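Local atomic coordinates of N-acetylcysteine deacetylase (Bacillus subtilis, PDB entry 1YSJ), a protein that probably catalyses the metal-dependent deacetylation of N-acetylcysteine to cysteine and acetate, in a pathway that lets the bacterium use S-(2-succino)cysteine as its sulfur source. Residues 36-41 with 380-385; 40-45 with 107-112; 29-34 with 384-389; 95-100 with 125-130. The protein carries 1 engineered substitution. All blocks are in the same frame, centred on the assembly; numbering follows the deposited sequence. Where two conformers were deposited one is given.

Contact 1: residues 36-41 with 380-385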
# COMPACT_ATOMS: atom_id res chain seq x y z
N ASN A 36 -21.39 -35.60 -24.09
CA ASN A 36 -22.61 -35.05 -23.49
C ASN A 36 -22.50 -34.77 -21.99
O ASN A 36 -23.07 -33.79 -21.51
CB ASN A 36 -23.82 -35.93 -23.80
CG ASN A 36 -24.36 -35.71 -25.21
OD1 ASN A 36 -25.11 -36.53 -25.74
ND2 ASN A 36 -23.97 -34.58 -25.82
N MSE A 37 -21.76 -35.60 -21.27
CA MSE A 37 -21.50 -35.36 -19.85
C MSE A 37 -20.58 -34.17 -19.64
O MSE A 37 -20.84 -33.32 -18.79
CB MSE A 37 -20.92 -36.61 -19.17
CG MSE A 37 -21.95 -37.71 -18.94
SE MSE A 37 -21.25 -39.20 -17.90
CE MSE A 37 -19.92 -39.87 -19.15
N ARG A 38 -19.51 -34.10 -20.43
CA ARG A 38 -18.59 -32.96 -20.41
C ARG A 38 -19.33 -31.64 -20.64
O ARG A 38 -19.11 -30.66 -19.92
CB ARG A 38 -17.50 -33.13 -21.48
CG ARG A 38 -16.43 -32.03 -21.48
CD ARG A 38 -16.77 -30.88 -22.43
NE ARG A 38 -15.90 -29.72 -22.23
CZ ARG A 38 -15.48 -28.92 -23.21
NH1 ARG A 38 -14.68 -27.90 -22.93
NH2 ARG A 38 -15.84 -29.14 -24.47
N ARG A 39 -20.22 -31.64 -21.63
CA ARG A 39 -20.92 -30.42 -22.03
C ARG A 39 -22.01 -30.00 -21.06
O ARG A 39 -22.24 -28.81 -20.87
CB ARG A 39 -21.49 -30.58 -23.43
CG ARG A 39 -20.43 -30.67 -24.49
CD ARG A 39 -21.06 -30.75 -25.85
NE ARG A 39 -20.06 -30.91 -26.89
CZ ARG A 39 -20.30 -30.78 -28.18
NH1 ARG A 39 -21.52 -30.46 -28.60
NH2 ARG A 39 -19.32 -30.95 -29.06
N ASP A 40 -22.67 -30.98 -20.44
CA ASP A 40 -23.65 -30.71 -19.40
C ASP A 40 -23.01 -29.99 -18.21
O ASP A 40 -23.59 -29.06 -17.66
CB ASP A 40 -24.33 -32.00 -18.94
CG ASP A 40 -25.35 -31.76 -17.83
OD1 ASP A 40 -25.97 -30.67 -17.78
OD2 ASP A 40 -25.54 -32.67 -17.00
N LEU A 41 -21.81 -30.43 -17.83
CA LEU A 41 -21.06 -29.80 -16.75
C LEU A 41 -20.53 -28.42 -17.13
O LEU A 41 -20.63 -27.47 -16.35
CB LEU A 41 -19.91 -30.70 -16.30
CG LEU A 41 -20.26 -32.12 -15.82
CD1 LEU A 41 -19.00 -32.82 -15.38
CD2 LEU A 41 -21.32 -32.14 -14.70
N LEU A 380 -10.75 -26.99 -25.32
CA LEU A 380 -10.11 -28.30 -25.38
C LEU A 380 -10.76 -29.14 -26.48
O LEU A 380 -11.95 -29.00 -26.76
CB LEU A 380 -10.16 -29.00 -24.02
CG LEU A 380 -11.52 -29.28 -23.37
CD1 LEU A 380 -11.99 -30.72 -23.64
CD2 LEU A 380 -11.44 -29.01 -21.87
N ASP A 381 -9.96 -30.00 -27.11
CA ASP A 381 -10.44 -30.91 -28.15
C ASP A 381 -11.04 -32.13 -27.46
O ASP A 381 -10.34 -32.83 -26.72
CB ASP A 381 -9.29 -31.32 -29.07
CG ASP A 381 -9.75 -31.87 -30.42
OD1 ASP A 381 -10.72 -32.66 -30.46
OD2 ASP A 381 -9.13 -31.52 -31.44
N GLU A 382 -12.32 -32.38 -27.70
CA GLU A 382 -13.07 -33.42 -26.99
C GLU A 382 -12.68 -34.85 -27.39
O GLU A 382 -13.14 -35.81 -26.77
CB GLU A 382 -14.58 -33.20 -27.14
CG GLU A 382 -15.10 -32.02 -26.33
CD GLU A 382 -16.47 -31.52 -26.78
OE1 GLU A 382 -16.78 -31.61 -27.99
OE2 GLU A 382 -17.24 -31.03 -25.93
N GLU A 383 -11.83 -34.99 -28.41
CA GLU A 383 -11.28 -36.29 -28.78
C GLU A 383 -10.41 -36.87 -27.66
O GLU A 383 -10.24 -38.09 -27.56
CB GLU A 383 -10.49 -36.21 -30.09
CG GLU A 383 -11.31 -35.78 -31.32
CD GLU A 383 -12.15 -36.90 -31.93
OE1 GLU A 383 -12.44 -37.91 -31.24
OE2 GLU A 383 -12.53 -36.76 -33.11
N ALA A 384 -9.87 -35.99 -26.82
CA ALA A 384 -9.06 -36.38 -25.66
C ALA A 384 -9.85 -37.15 -24.60
O ALA A 384 -9.27 -37.80 -23.73
CB ALA A 384 -8.39 -35.16 -25.04
N LEU A 385 -11.18 -37.08 -24.69
CA LEU A 385 -12.07 -37.80 -23.78
C LEU A 385 -11.95 -39.31 -23.93
O LEU A 385 -12.00 -40.04 -22.94
CB LEU A 385 -13.52 -37.37 -23.98
CG LEU A 385 -13.96 -36.05 -23.34
CD1 LEU A 385 -15.24 -35.53 -24.00
CD2 LEU A 385 -14.14 -36.21 -21.83
O HOH W 1 -13.90 -26.14 -25.52
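L380 lays its branched end over one face of the R38 guanidinium, with L380 CD1 3.9 Å above the centre of that plane and L380 CG 3.5 Å from R38 NH1. Water 1 links the same two residues, accepting from R38 NH1 and from L380 N. D381 then begins a type I turn, and its OD1 accepts from E383 N as a capping bond ahead of the helix. E382 is the acid between two arginines. R39 takes it side-on, NE to OE2 and NH2 to OE1, the two flat groups nearly coplanar; the R39 NH2 to E382 OE1 bond (2.8 Å) uses the syn lone pair and is almost straight at 174°. R38 NH2 reaches E382 OE2 at 2.8 Å from 47° out of the carboxylate plane, so OE2 accepts twice and the carboxylate is held against rotation. The R38 chain starts with CG anti to the backbone N (chi1 -176°) and bends at the next bond, which carries its plane across that of E382. L385 CD1 packs 4.1 Å from R38 CB. Helix 28-43 thus meets the start of helix 384-402 beside helix 124-139, whose F126 touches L380 and L385 and whose D125 pairs with R38 NE.

Contact 2: residues 40-45 with 107-112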
# COMPACT_ATOMS: atom_id res chain seq x y z
N ASP A 40 -22.67 -30.98 -20.44
CA ASP A 40 -23.65 -30.71 -19.40
C ASP A 40 -23.01 -29.99 -18.21
O ASP A 40 -23.59 -29.06 -17.66
CB ASP A 40 -24.33 -32.00 -18.94
CG ASP A 40 -25.35 -31.76 -17.83
OD1 ASP A 40 -25.97 -30.67 -17.78
OD2 ASP A 40 -25.54 -32.67 -17.00
N LEU A 41 -21.81 -30.43 -17.83
CA LEU A 41 -21.06 -29.80 -16.75
C LEU A 41 -20.53 -28.42 -17.13
O LEU A 41 -20.63 -27.47 -16.35
CB LEU A 41 -19.91 -30.70 -16.30
CG LEU A 41 -20.26 -32.12 -15.82
CD1 LEU A 41 -19.00 -32.82 -15.38
CD2 LEU A 41 -21.32 -32.14 -14.70
N HIS A 42 -19.97 -28.31 -18.34
CA HIS A 42 -19.43 -27.06 -18.88
C HIS A 42 -20.52 -25.99 -18.98
O HIS A 42 -20.27 -24.81 -18.73
CB HIS A 42 -18.80 -27.32 -20.26
CG HIS A 42 -18.08 -26.14 -20.83
ND1 HIS A 42 -16.74 -25.90 -20.61
CD2 HIS A 42 -18.52 -25.13 -21.63
CE1 HIS A 42 -16.38 -24.79 -21.23
NE2 HIS A 42 -17.44 -24.31 -21.86
N GLU A 43 -21.71 -26.43 -19.35
CA GLU A 43 -22.88 -25.57 -19.49
C GLU A 43 -23.43 -25.10 -18.15
O GLU A 43 -23.98 -24.01 -18.05
CB GLU A 43 -23.97 -26.34 -20.23
CG GLU A 43 -25.02 -25.50 -20.90
CD GLU A 43 -25.87 -26.31 -21.84
OE1 GLU A 43 -26.98 -25.84 -22.18
OE2 GLU A 43 -25.44 -27.42 -22.24
N HIS A 44 -23.28 -25.94 -17.12
CA HIS A 44 -23.77 -25.63 -15.78
C HIS A 44 -22.62 -25.69 -14.76
O HIS A 44 -22.59 -26.57 -13.89
CB HIS A 44 -24.90 -26.58 -15.39
CG HIS A 44 -26.02 -26.63 -16.39
ND1 HIS A 44 -26.88 -25.57 -16.60
CD2 HIS A 44 -26.41 -27.61 -17.24
CE1 HIS A 44 -27.75 -25.90 -17.53
NE2 HIS A 44 -27.49 -27.13 -17.94
N PRO A 45 -21.67 -24.74 -14.85
CA PRO A 45 -20.52 -24.79 -13.96
C PRO A 45 -20.84 -24.29 -12.55
O PRO A 45 -21.70 -23.43 -12.38
CB PRO A 45 -19.51 -23.87 -14.65
CG PRO A 45 -20.34 -22.88 -15.34
CD PRO A 45 -21.61 -23.57 -15.75
N THR A 107 -16.20 -17.91 -25.11
CA THR A 107 -15.94 -18.88 -26.18
C THR A 107 -16.96 -18.83 -27.32
O THR A 107 -16.64 -19.16 -28.47
CB THR A 107 -15.91 -20.32 -25.63
OG1 THR A 107 -17.15 -20.62 -24.97
CG2 THR A 107 -14.75 -20.52 -24.66
N ASN A 108 -18.19 -18.42 -26.98
CA ASN A 108 -19.34 -18.43 -27.89
C ASN A 108 -19.68 -19.84 -28.41
O ASN A 108 -20.21 -19.99 -29.52
CB ASN A 108 -19.16 -17.43 -29.04
CG ASN A 108 -19.04 -15.99 -28.55
OD1 ASN A 108 -18.26 -15.21 -29.10
ND2 ASN A 108 -19.81 -15.63 -27.53
N LEU A 109 -19.39 -20.85 -27.60
CA LEU A 109 -19.71 -22.24 -27.92
C LEU A 109 -21.19 -22.49 -27.66
O LEU A 109 -21.79 -21.80 -26.82
CB LEU A 109 -18.86 -23.20 -27.07
CG LEU A 109 -17.38 -23.35 -27.41
CD1 LEU A 109 -16.63 -23.99 -26.24
CD2 LEU A 109 -17.16 -24.15 -28.69
N PRO A 110 -21.80 -23.47 -28.36
CA PRO A 110 -23.23 -23.72 -28.18
C PRO A 110 -23.56 -24.21 -26.77
O PRO A 110 -24.69 -24.05 -26.31
CB PRO A 110 -23.53 -24.82 -29.20
CG PRO A 110 -22.38 -24.80 -30.16
CD PRO A 110 -21.21 -24.41 -29.33
N PHE A 111 -22.56 -24.80 -26.11
CA PHE A 111 -22.72 -25.37 -24.77
C PHE A 111 -21.97 -24.55 -23.72
O PHE A 111 -21.61 -25.07 -22.66
CB PHE A 111 -22.24 -26.83 -24.77
CG PHE A 111 -20.83 -27.01 -25.28
CD1 PHE A 111 -19.75 -26.95 -24.41
CD2 PHE A 111 -20.60 -27.24 -26.63
CE1 PHE A 111 -18.45 -27.11 -24.88
CE2 PHE A 111 -19.30 -27.41 -27.11
CZ PHE A 111 -18.22 -27.35 -26.23
N ALA A 112 -21.75 -23.27 -24.01
CA ALA A 112 -21.07 -22.36 -23.09
C ALA A 112 -21.88 -22.19 -21.81
O ALA A 112 -23.11 -22.33 -21.82
CB ALA A 112 -20.82 -21.02 -23.75
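An offset edge-to-face aromatic pair, H42 with F111, joins the C-terminal end of helix 28-43 to the loop between strand 91-97 and helix 124-139. The edge of F111 turns toward the face of H42, with ring centroids 5.3 Å apart and planes at 67°. H42 CD2 comes within 3.5 Å of F111 CD1, and the same carbon meets F111 O in its ring plane at 3.3 Å. F111 sits in a type I turn from L109 to A112; its CG lies between the backbone N and the carbonyl carbon (chi1 54°), folding the ring back so that L109 CB covers one face. E43 passes at a slant, its CA 3.5 Å from F111 O and its CG 3.8 Å from A112 O, while OE1 forms a salt bridge with K114. Both nitrogens of H42 are bound to acids, NE2 to E105 and ND1 to D125, which would favour a protonated ring. A leucine here would probably leave E105 and D125 without this mate and the F111 edge without an aromatic face. The H42 side chain is about 9 Å from those of C122 and H124, in the outer packing around the dinuclear nickel site of this M20 peptidase.

Contact 3: residues 29-34 with 384-389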
# COMPACT_ATOMS: atom_id res chain seq x y z
N ALA A 29 -21.08 -44.48 -29.63
CA ALA A 29 -22.12 -44.32 -28.62
C ALA A 29 -21.54 -43.96 -27.25
O ALA A 29 -22.08 -43.11 -26.55
CB ALA A 29 -22.97 -45.58 -28.52
N PHE A 30 -20.43 -44.61 -26.89
CA PHE A 30 -19.74 -44.35 -25.63
C PHE A 30 -19.05 -42.98 -25.64
O PHE A 30 -19.05 -42.29 -24.62
CB PHE A 30 -18.74 -45.45 -25.29
CG PHE A 30 -18.04 -45.26 -23.97
CD1 PHE A 30 -18.71 -45.48 -22.77
CD2 PHE A 30 -16.70 -44.85 -23.93
CE1 PHE A 30 -18.06 -45.30 -21.54
CE2 PHE A 30 -16.05 -44.66 -22.70
CZ PHE A 30 -16.73 -44.89 -21.51
N HIS A 31 -18.48 -42.61 -26.78
CA HIS A 31 -17.80 -41.32 -26.91
C HIS A 31 -18.77 -40.14 -26.80
O HIS A 31 -18.51 -39.20 -26.04
CB HIS A 31 -16.98 -41.25 -28.21
CG HIS A 31 -16.16 -40.00 -28.35
ND1 HIS A 31 -15.52 -39.40 -27.28
CD2 HIS A 31 -15.87 -39.25 -29.44
CE1 HIS A 31 -14.88 -38.33 -27.71
NE2 HIS A 31 -15.07 -38.21 -29.01
N THR A 32 -19.87 -40.20 -27.54
CA THR A 32 -20.96 -39.21 -27.47
C THR A 32 -21.49 -39.07 -26.04
O THR A 32 -21.81 -37.96 -25.59
CB THR A 32 -22.11 -39.58 -28.44
OG1 THR A 32 -21.62 -39.58 -29.78
CG2 THR A 32 -23.27 -38.58 -28.33
N ARG A 33 -21.55 -40.19 -25.33
CA ARG A 33 -21.96 -40.21 -23.93
C ARG A 33 -20.97 -39.46 -23.03
O ARG A 33 -21.37 -38.83 -22.05
CB ARG A 33 -22.11 -41.66 -23.46
CG ARG A 33 -22.69 -41.83 -22.07
CD ARG A 33 -22.76 -43.29 -21.68
NE ARG A 33 -23.47 -43.47 -20.41
CZ ARG A 33 -23.79 -44.64 -19.88
NH1 ARG A 33 -23.48 -45.77 -20.51
NH2 ARG A 33 -24.43 -44.68 -18.73
N LEU A 34 -19.69 -39.52 -23.38
CA LEU A 34 -18.65 -38.77 -22.68
C LEU A 34 -18.72 -37.28 -23.00
O LEU A 34 -18.59 -36.44 -22.11
CB LEU A 34 -17.25 -39.31 -23.03
CG LEU A 34 -16.85 -40.72 -22.59
CD1 LEU A 34 -15.45 -41.03 -23.09
CD2 LEU A 34 -16.92 -40.86 -21.08
N ALA A 384 -9.87 -35.99 -26.82
CA ALA A 384 -9.06 -36.38 -25.66
C ALA A 384 -9.85 -37.15 -24.60
O ALA A 384 -9.27 -37.80 -23.73
CB ALA A 384 -8.39 -35.16 -25.04
N LEU A 385 -11.18 -37.08 -24.69
CA LEU A 385 -12.07 -37.80 -23.78
C LEU A 385 -11.95 -39.31 -23.93
O LEU A 385 -12.00 -40.04 -22.94
CB LEU A 385 -13.52 -37.37 -23.98
CG LEU A 385 -13.96 -36.05 -23.34
CD1 LEU A 385 -15.24 -35.53 -24.00
CD2 LEU A 385 -14.14 -36.21 -21.83
N THR A 386 -11.78 -39.76 -25.16
CA THR A 386 -11.48 -41.16 -25.43
C THR A 386 -10.09 -41.50 -24.87
O THR A 386 -9.94 -42.45 -24.09
CB THR A 386 -11.55 -41.46 -26.95
OG1 THR A 386 -12.86 -41.13 -27.43
CG2 THR A 386 -11.27 -42.94 -27.25
N VAL A 387 -9.10 -40.69 -25.25
CA VAL A 387 -7.71 -40.89 -24.81
C VAL A 387 -7.62 -41.07 -23.30
O VAL A 387 -7.09 -42.07 -22.82
CB VAL A 387 -6.78 -39.72 -25.25
CG1 VAL A 387 -5.34 -39.99 -24.83
CG2 VAL A 387 -6.86 -39.51 -26.77
N ALA A 388 -8.15 -40.09 -22.56
CA ALA A 388 -7.99 -40.03 -21.12
C ALA A 388 -8.74 -41.13 -20.38
O ALA A 388 -8.23 -41.70 -19.41
CB ALA A 388 -8.41 -38.65 -20.60
N SER A 389 -9.96 -41.43 -20.82
CA SER A 389 -10.77 -42.47 -20.17
C SER A 389 -10.11 -43.83 -20.32
O SER A 389 -10.00 -44.59 -19.35
CB SER A 389 -12.21 -42.47 -20.69
OG SER A 389 -12.25 -42.55 -22.11
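Helices 28-43 and 384-402, close to the two ends of the modelled chain, cross nearly at right angles where H31 and L34 meet L385, T386 and S389. The axes of the short segments 29-34 and 384-389 approach to 9.8 Å at an angle of 100°. H31 points CG anti to its own N (chi1 -175°), which swings the imidazole out to the second helix. There T386 OG1 stands over one ring face, displaced toward the rim, with H31 ND1 its nearest ring atom at 3.2 Å. L385 CB meets the edge of the same ring, 4.1 Å from H31 CE1. Cut back to an alanine here, H31 would no longer cover the T386 hydroxyl, and a gap would probably open beside L385 CB. Helix 384-402 packs on the mixed sheet, V387 and A388 touching M365 of strand 360-366, and helix 28-43 crosses over it; L385 packs on F126 and S130 of helix 124-139, and R33 forms a salt bridge with E65. The apolar part of the crossing is carried by L34, whose CD1 lies 4.2 Å from L385 CB; the same methyl is 3.7 Å from S389 OG. That hydroxyl, turned back over its own helix (chi1 53°), is 2.7 Å from L385 O and 3.0 Å from T386 O and could give its one proton to either. L34 CG also packs over a face of F30 from its own helix, and the edge of the F30 ring faces S389 OG, with F30 CE2 4.4 Å away.

Contact 4: residues 95-100 with 125-130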
# COMPACT_ATOMS: atom_id res chain seq x y z
N ARG A 95 -8.23 -39.69 -9.39
CA ARG A 95 -8.80 -38.43 -8.96
C ARG A 95 -9.15 -37.51 -10.12
O ARG A 95 -8.36 -37.34 -11.05
CB ARG A 95 -7.84 -37.75 -7.98
CG ARG A 95 -8.27 -36.40 -7.43
CD ARG A 95 -7.86 -35.27 -8.37
NE ARG A 95 -7.64 -34.03 -7.63
CZ ARG A 95 -6.95 -33.00 -8.09
NH1 ARG A 95 -6.41 -33.03 -9.31
NH2 ARG A 95 -6.79 -31.93 -7.33
N ALA A 96 -10.34 -36.91 -10.04
CA ALA A 96 -10.73 -35.79 -10.90
C ALA A 96 -11.24 -34.63 -10.05
O ALA A 96 -11.83 -34.84 -8.99
CB ALA A 96 -11.81 -36.23 -11.89
N ASP A 97 -11.00 -33.40 -10.51
CA ASP A 97 -11.52 -32.20 -9.84
C ASP A 97 -12.79 -31.70 -10.52
O ASP A 97 -12.91 -31.77 -11.74
CB ASP A 97 -10.45 -31.09 -9.78
CG ASP A 97 -9.54 -31.07 -11.01
OD1 ASP A 97 -9.90 -31.64 -12.06
OD2 ASP A 97 -8.45 -30.47 -10.90
N ILE A 98 -13.74 -31.19 -9.74
CA ILE A 98 -15.09 -30.91 -10.27
C ILE A 98 -15.54 -29.43 -10.27
O ILE A 98 -16.63 -29.12 -10.75
CB ILE A 98 -16.18 -31.80 -9.59
CG1 ILE A 98 -16.39 -31.41 -8.12
CG2 ILE A 98 -15.83 -33.28 -9.74
CD1 ILE A 98 -17.62 -32.06 -7.46
N ASP A 99 -14.71 -28.53 -9.73
CA ASP A 99 -15.09 -27.12 -9.56
C ASP A 99 -14.69 -26.20 -10.73
O ASP A 99 -13.69 -26.43 -11.40
CB ASP A 99 -14.55 -26.56 -8.23
CG ASP A 99 -13.03 -26.58 -8.14
OD1 ASP A 99 -12.37 -27.44 -8.77
OD2 ASP A 99 -12.48 -25.72 -7.42
N ALA A 100 -15.49 -25.16 -10.95
CA ALA A 100 -15.24 -24.16 -11.99
C ALA A 100 -14.70 -22.84 -11.41
O ALA A 100 -14.27 -22.80 -10.25
CB ALA A 100 -16.50 -23.91 -12.78
N ASP A 125 -14.43 -29.96 -16.10
CA ASP A 125 -15.54 -30.67 -16.72
C ASP A 125 -15.00 -31.86 -17.53
O ASP A 125 -15.49 -32.98 -17.40
CB ASP A 125 -16.39 -29.72 -17.58
CG ASP A 125 -15.57 -28.94 -18.61
OD1 ASP A 125 -14.37 -28.68 -18.37
OD2 ASP A 125 -16.14 -28.56 -19.65
N PHE A 126 -13.97 -31.60 -18.35
CA PHE A 126 -13.23 -32.64 -19.07
C PHE A 126 -12.63 -33.72 -18.16
O PHE A 126 -12.80 -34.91 -18.43
CB PHE A 126 -12.15 -32.02 -19.97
CG PHE A 126 -11.12 -33.01 -20.45
CD1 PHE A 126 -11.41 -33.91 -21.47
CD2 PHE A 126 -9.84 -33.02 -19.89
CE1 PHE A 126 -10.46 -34.82 -21.92
CE2 PHE A 126 -8.88 -33.93 -20.33
CZ PHE A 126 -9.19 -34.83 -21.35
N HIS A 127 -11.94 -33.31 -17.10
CA HIS A 127 -11.35 -34.28 -16.16
C HIS A 127 -12.41 -35.20 -15.58
O HIS A 127 -12.22 -36.42 -15.55
CB HIS A 127 -10.61 -33.58 -15.00
CG HIS A 127 -9.49 -32.69 -15.44
ND1 HIS A 127 -9.07 -31.61 -14.69
CD2 HIS A 127 -8.73 -32.69 -16.56
CE1 HIS A 127 -8.08 -31.00 -15.32
NE2 HIS A 127 -7.86 -31.63 -16.46
N THR A 128 -13.52 -34.60 -15.15
CA THR A 128 -14.64 -35.33 -14.55
C THR A 128 -15.25 -36.34 -15.52
O THR A 128 -15.35 -37.53 -15.19
CB THR A 128 -15.72 -34.35 -14.01
OG1 THR A 128 -15.17 -33.58 -12.94
CG2 THR A 128 -16.96 -35.09 -13.52
N ALA A 129 -15.65 -35.88 -16.70
CA ALA A 129 -16.25 -36.76 -17.71
C ALA A 129 -15.32 -37.91 -18.12
O ALA A 129 -15.78 -39.05 -18.27
CB ALA A 129 -16.68 -35.96 -18.93
N SER A 130 -14.02 -37.62 -18.27
CA SER A 130 -13.00 -38.63 -18.58
C SER A 130 -12.93 -39.73 -17.54
O SER A 130 -12.95 -40.91 -17.89
CB SER A 130 -11.62 -37.99 -18.71
OG SER A 130 -11.52 -37.19 -19.88
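D97 OD1 receives the N-H of H127 ND1 at 2.8 Å, with an N-H...O angle of 153°. The acceptor uses its syn lone pair, and carboxylate and imidazole are nearly coplanar. H127 places its CG anti to the carbonyl carbon (chi1 -59°), bringing the ring edge to the acid. The other nitrogen, H127 NE2, is bonded to the backbone N of N183, so the two bonds fix the rotation of the ring. The second oxygen of D97 has a long ion pair with R95, OD2 to NH1 3.6 Å and well out of the guanidinium plane; R95 is more closely engaged by E349 and D350. The small side chain of A96 is consistent with a close approach, A96 CB packing 3.7 Å from H127 O with the short axes 6.8 Å apart at 145°. One residue on, T128 OG1 lies 3.1 Å from D97 O and 3.3 Å from I98 CG2, though its hydrogen bond goes to H124 O. Strand 91-97 and helix 124-139 are the first two elements of a beta-alpha-beta crossover that ends in the neighbouring parallel strand 148-154. H127 also meets the metal ligand H182 edge-to-face, and D99 OD1 is bonded to ND1 of the ligand H124. With the D97 side chain about 4 Å from a nickel ion, this chemistry probably serves as a second shell that orients the ligands H124 and H182.

From the N terminus, helix 28-43 supplies the first side of three contacts. Residues 29-34 close the longest loop, contact 3, with helix 384-402; residues 36-41 close contact 1 on the overlapping stretch 380-385. From the end of the same helix, contact 2 closes a much shorter loop to residues 107-112, nested within that of contact 3. Contact 4 joins strand 91-97 to helix 124-139; it crosses contact 2 and lies nested inside the loops of contacts 1 and 3. D125 of contact 4 is bonded to R38 of contact 1 and H42 of contact 2, while S130 meets L385 and S389 of contact 3. Helices near both ends of the modelled chain are thus tied to helix 124-139 of the core.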